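Local coordinates for putative alpha-L-fucosidase (Bacteroides thetaiotaomicron, PDB 4OZO), which probably hydrolyses alpha-L-fucosidic linkages as a member of glycoside hydrolase family 29, at residues 206-211 and 253-258. Residues are numbered along the deposited sequence; the frame is centred on the assembly and turned at random.
Sequences VRWMGN and ETDVSI. With OTN (2-nitrophenyl 1-thio-beta-D-galactopyranoside), chain E.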
ATOM      1  N   VAL A 206     -16.343 -24.466 -13.148  1.00 10.17           N
ATOM      2  CA  VAL A 206     -15.705 -23.413 -13.928  1.00 13.96           C
ATOM      3  C   VAL A 206     -14.528 -24.011 -14.699  1.00 12.19           C
ATOM      4  O   VAL A 206     -13.949 -25.006 -14.274  1.00 12.45           O
ATOM      5  CB  VAL A 206     -15.252 -22.189 -13.039  1.00 10.44           C
ATOM      6  CG1 VAL A 206     -16.455 -21.447 -12.472  1.00  5.99           C
ATOM      7  CG2 VAL A 206     -14.309 -22.629 -11.914  1.00  8.75           C
ATOM      8  N   ARG A 207     -14.178 -23.405 -15.826  1.00  8.61           N
ATOM      9  CA  ARG A 207     -13.140 -23.933 -16.694  1.00  8.19           C
ATOM     10  C   ARG A 207     -11.897 -23.047 -16.701  1.00 13.10           C
ATOM     11  O   ARG A 207     -11.950 -21.870 -16.360  1.00 13.43           O
ATOM     12  CB  ARG A 207     -13.666 -24.025 -18.130  1.00 12.31           C
ATOM     13  CG  ARG A 207     -13.920 -22.661 -18.801  1.00 10.55           C
ATOM     14  CD  ARG A 207     -14.347 -22.807 -20.244  1.00 12.09           C
ATOM     15  NE  ARG A 207     -14.154 -21.597 -21.043  1.00 15.77           N
ATOM     16  CZ  ARG A 207     -15.124 -20.738 -21.348  1.00 15.10           C
ATOM     17  NH1 ARG A 207     -16.363 -20.948 -20.918  1.00 14.80           N
ATOM     18  NH2 ARG A 207     -14.861 -19.668 -22.082  1.00 12.64           N
ATOM     19  N   TRP A 208     -10.777 -23.615 -17.123  1.00 10.90           N
ATOM     20  CA  TRP A 208      -9.616 -22.815 -17.441  1.00 12.58           C
ATOM     21  C   TRP A 208      -9.897 -22.053 -18.738  1.00 13.72           C
ATOM     22  O   TRP A 208     -10.841 -22.384 -19.463  1.00 13.55           O
ATOM     23  CB  TRP A 208      -8.386 -23.709 -17.619  1.00 12.67           C
ATOM     24  CG  TRP A 208      -7.115 -22.930 -17.747  1.00 14.96           C
ATOM     25  CD1 TRP A 208      -6.804 -21.746 -17.128  1.00 13.10           C
ATOM     26  CD2 TRP A 208      -5.992 -23.261 -18.561  1.00 17.24           C
ATOM     27  NE1 TRP A 208      -5.551 -21.336 -17.496  1.00 10.83           N
ATOM     28  CE2 TRP A 208      -5.030 -22.245 -18.378  1.00 12.21           C
ATOM     29  CE3 TRP A 208      -5.698 -24.326 -19.418  1.00 18.11           C
ATOM     30  CZ2 TRP A 208      -3.796 -22.264 -19.021  1.00 16.04           C
ATOM     31  CZ3 TRP A 208      -4.469 -24.340 -20.062  1.00 16.43           C
ATOM     32  CH2 TRP A 208      -3.536 -23.318 -19.862  1.00 16.32           C
ATOM     33  N   MET A 209      -9.072 -21.051 -19.040  1.00 13.46           N
ATOM     34  CA  MET A 209      -9.233 -20.267 -20.258  1.00 14.24           C
ATOM     35  C   MET A 209      -7.981 -20.205 -21.137  1.00 15.46           C
ATOM     36  O   MET A 209      -7.847 -19.307 -21.967  1.00 16.47           O
ATOM     37  CB  MET A 209      -9.758 -18.860 -19.954  1.00 14.81           C
ATOM     38  CG  MET A 209      -9.271 -18.256 -18.628  1.00 14.84           C
ATOM     39  SD  MET A 209      -7.481 -18.143 -18.448  1.00 13.04           S
ATOM     40  CE  MET A 209      -7.042 -16.923 -19.691  1.00 11.84           C
ATOM     41  N   GLY A 210      -7.070 -21.158 -20.958  1.00 13.36           N
ATOM     42  CA  GLY A 210      -6.042 -21.393 -21.956  1.00 11.96           C
ATOM     43  C   GLY A 210      -4.690 -20.720 -21.833  1.00 14.66           C
ATOM     44  O   GLY A 210      -3.756 -21.081 -22.550  1.00 12.20           O
ATOM     45  N   ASN A 211      -4.566 -19.745 -20.945  1.00  9.94           N
ATOM     46  CA  ASN A 211      -3.260 -19.153 -20.704  1.00 12.92           C
ATOM     47  C   ASN A 211      -3.116 -18.685 -19.263  1.00 16.24           C
ATOM     48  O   ASN A 211      -4.067 -18.729 -18.481  1.00 15.27           O
ATOM     49  CB  ASN A 211      -2.971 -18.001 -21.676  1.00 11.82           C
ATOM     50  CG  ASN A 211      -3.924 -16.821 -21.488  1.00 14.47           C
ATOM     51  OD1 ASN A 211      -3.743 -15.989 -20.597  1.00 12.69           O
ATOM     52  ND2 ASN A 211      -4.944 -16.747 -22.335  1.00 15.78           N
ATOM     53  N   GLU A 253     -12.384 -19.097 -15.586  1.00 13.92           N
ATOM     54  CA  GLU A 253     -11.706 -18.505 -14.442  1.00 10.66           C
ATOM     55  C   GLU A 253     -10.271 -18.202 -14.829  1.00 11.67           C
ATOM     56  O   GLU A 253      -9.519 -19.112 -15.170  1.00 12.00           O
ATOM     57  CB  GLU A 253     -11.728 -19.464 -13.261  1.00  9.37           C
ATOM     58  CG  GLU A 253     -11.237 -18.856 -11.983  1.00  8.26           C
ATOM     59  CD  GLU A 253     -11.129 -19.871 -10.880  1.00  9.08           C
ATOM     60  OE1 GLU A 253     -12.083 -19.987 -10.080  1.00  8.31           O
ATOM     61  OE2 GLU A 253     -10.091 -20.558 -10.822  1.00  7.68           O
ATOM     62  N   THR A 254      -9.898 -16.924 -14.784  1.00 10.56           N
ATOM     63  CA  THR A 254      -8.588 -16.479 -15.265  1.00 10.57           C
ATOM     64  C   THR A 254      -7.540 -16.440 -14.155  1.00 10.04           C
ATOM     65  O   THR A 254      -7.708 -15.738 -13.164  1.00 10.73           O
ATOM     66  CB  THR A 254      -8.688 -15.084 -15.905  1.00 11.05           C
ATOM     67  OG1 THR A 254      -9.605 -15.137 -17.001  1.00 10.09           O
ATOM     68  CG2 THR A 254      -7.347 -14.627 -16.413  1.00  8.51           C
ATOM     69  N   ASP A 255      -6.456 -17.189 -14.324  1.00 11.41           N
ATOM     70  CA  ASP A 255      -5.444 -17.301 -13.271  1.00  9.08           C
ATOM     71  C   ASP A 255      -4.123 -16.679 -13.687  1.00  8.17           C
ATOM     72  O   ASP A 255      -3.634 -16.911 -14.784  1.00 14.21           O
ATOM     73  CB  ASP A 255      -5.248 -18.765 -12.840  1.00 11.86           C
ATOM     74  CG  ASP A 255      -4.776 -19.676 -13.985  1.00 16.09           C
ATOM     75  OD1 ASP A 255      -5.423 -19.682 -15.065  1.00 13.09           O
ATOM     76  OD2 ASP A 255      -3.762 -20.399 -13.792  1.00 12.55           O
ATOM     77  N   VAL A 256      -3.544 -15.872 -12.816  1.00  7.91           N
ATOM     78  CA  VAL A 256      -2.282 -15.218 -13.140  1.00  8.93           C
ATOM     79  C   VAL A 256      -1.516 -14.949 -11.843  1.00  9.01           C
ATOM     80  O   VAL A 256      -2.111 -14.797 -10.771  1.00  8.66           O
ATOM     81  CB  VAL A 256      -2.534 -13.915 -13.967  1.00  9.03           C
ATOM     82  CG1 VAL A 256      -3.415 -12.968 -13.204  1.00  8.88           C
ATOM     83  CG2 VAL A 256      -1.237 -13.234 -14.392  1.00  7.22           C
ATOM     84  N   SER A 257      -0.194 -14.925 -11.922  1.00  9.41           N
ATOM     85  CA  SER A 257       0.583 -14.561 -10.747  1.00 11.29           C
ATOM     86  C   SER A 257       0.994 -13.098 -10.778  1.00 11.11           C
ATOM     87  O   SER A 257       1.292 -12.543 -11.836  1.00 11.71           O
ATOM     88  CB  SER A 257       1.816 -15.446 -10.598  1.00 11.93           C
ATOM     89  OG  SER A 257       2.478 -15.176  -9.373  1.00 13.61           O
ATOM     90  N   ILE A 258       1.028 -12.487  -9.601  1.00 10.07           N
ATOM     91  CA  ILE A 258       1.429 -11.102  -9.473  1.00  8.59           C
ATOM     92  C   ILE A 258       2.932 -11.008  -9.698  1.00 11.12           C
ATOM     93  O   ILE A 258       3.505  -9.915  -9.822  1.00 11.26           O
ATOM     94  CB  ILE A 258       1.015 -10.536  -8.086  1.00 13.11           C
ATOM     95  CG1 ILE A 258       0.919  -9.002  -8.109  1.00 11.02           C
ATOM     96  CG2 ILE A 258       1.933 -11.024  -6.982  1.00  7.04           C
ATOM     97  CD1 ILE A 258       0.172  -8.444  -6.908  1.00  7.67           C
TER
HETATM   98  O2' OTN E 503       3.623 -26.213 -19.540  1.00 54.05           O
HETATM   99  N1' OTN E 503       2.303 -26.301 -18.935  1.00 31.17           N
HETATM  100  O3' OTN E 503       1.879 -27.485 -18.431  1.00 34.26           O
HETATM  101  C2' OTN E 503       1.572 -25.172 -18.886  1.00 27.83           C
HETATM  102  C3' OTN E 503       2.101 -24.026 -19.474  1.00 29.01           C
HETATM  103  C4' OTN E 503       1.403 -22.829 -19.463  1.00 21.18           C
HETATM  104  C5' OTN E 503       0.152 -22.777 -18.874  1.00 25.19           C
HETATM  105  C6' OTN E 503      -0.386 -23.924 -18.305  1.00 23.58           C
HETATM  106  C1' OTN E 503       0.293 -25.137 -18.321  1.00 22.16           C
HETATM  107  S01 OTN E 503      -0.487 -26.491 -17.536  1.00 29.31           S
HETATM  108  C1  OTN E 503      -2.165 -25.902 -17.354  1.00 26.96           C
HETATM  109  O5  OTN E 503      -2.362 -24.962 -16.240  1.00 25.30           O
HETATM  110  C5  OTN E 503      -3.740 -24.568 -16.177  1.00 18.61           C
HETATM  111  C6  OTN E 503      -3.897 -23.577 -15.022  1.00 16.25           C
HETATM  112  O6  OTN E 503      -3.069 -22.437 -15.261  1.00 17.33           O
HETATM  113  C4  OTN E 503      -4.644 -25.784 -15.940  1.00 17.98           C
HETATM  114  O4  OTN E 503      -4.289 -26.441 -14.720  1.00 22.20           O
HETATM  115  C3  OTN E 503      -4.424 -26.730 -17.085  1.00 25.20           C
HETATM  116  O3  OTN E 503      -5.256 -27.922 -16.977  1.00 29.91           O
HETATM  117  C2  OTN E 503      -2.960 -27.129 -17.086  1.00 19.75           C
HETATM  118  O2  OTN E 503      -2.808 -28.011 -18.179  1.00 25.78           O
HETATM  119  O   HOH W   1      -4.377 -16.298 -17.190  1.00 15.25           O
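Trp208 NE1 is shared between two acceptors, Asp255 OD1 across the contact at 2.9 Å and Asn211 O three residues further along its own chain at 3.2 Å. Both bonds are weak; the N-H...acceptor angle to Asp255 OD1 is only 122°. With CG swung anti to the backbone N (chi1 -171°), the ring sends its NE1 edge back to the carboxylate, whose plane is turned 66° from its own. The indole, loosely bonded at this edge, is sandwiched between two layers: the backbone nitrogens of Gly210 and Asn211 sit over one face, and over the opposite face lies the galactose ring of the bound thiogalactoside, its C5 3.4 Å above the ring plane. The carboxylate of Asp255 faces both indole and sugar: OD1 takes the weak indole bond, and OD2 lies 2.6 Å from the sugar O6, whose proton could also go to another acceptor. An alanine in place of Trp208 would probably strip the sugar of the flat surface beneath it and leave Asp255 OD1 without its indole mate. In the barrel wall itself, Glu253 N donates a nearly straight bond to Arg207 O. Met209, its chain bent at chi2 and chi3, crosses Thr254 at about a right angle, with Met209 CG 3.5 Å from Thr254 OG1; the Thr254 hydroxyl is hydrogen-bonded to Ser290. Glu253 OE1, beside Val206 CG2, accepts a hydrogen bond from the Trp17 indole, and OE2 one from Trp164. Asp166, Gly167, Glu212 and Glu232 also bind the ligand. The contact illustrates how a (beta/alpha)8 TIM barrel closes between its sixth and seventh strands, 206-207 and 253-257, with side chains there and in the following loop lining the sugar-binding pocket.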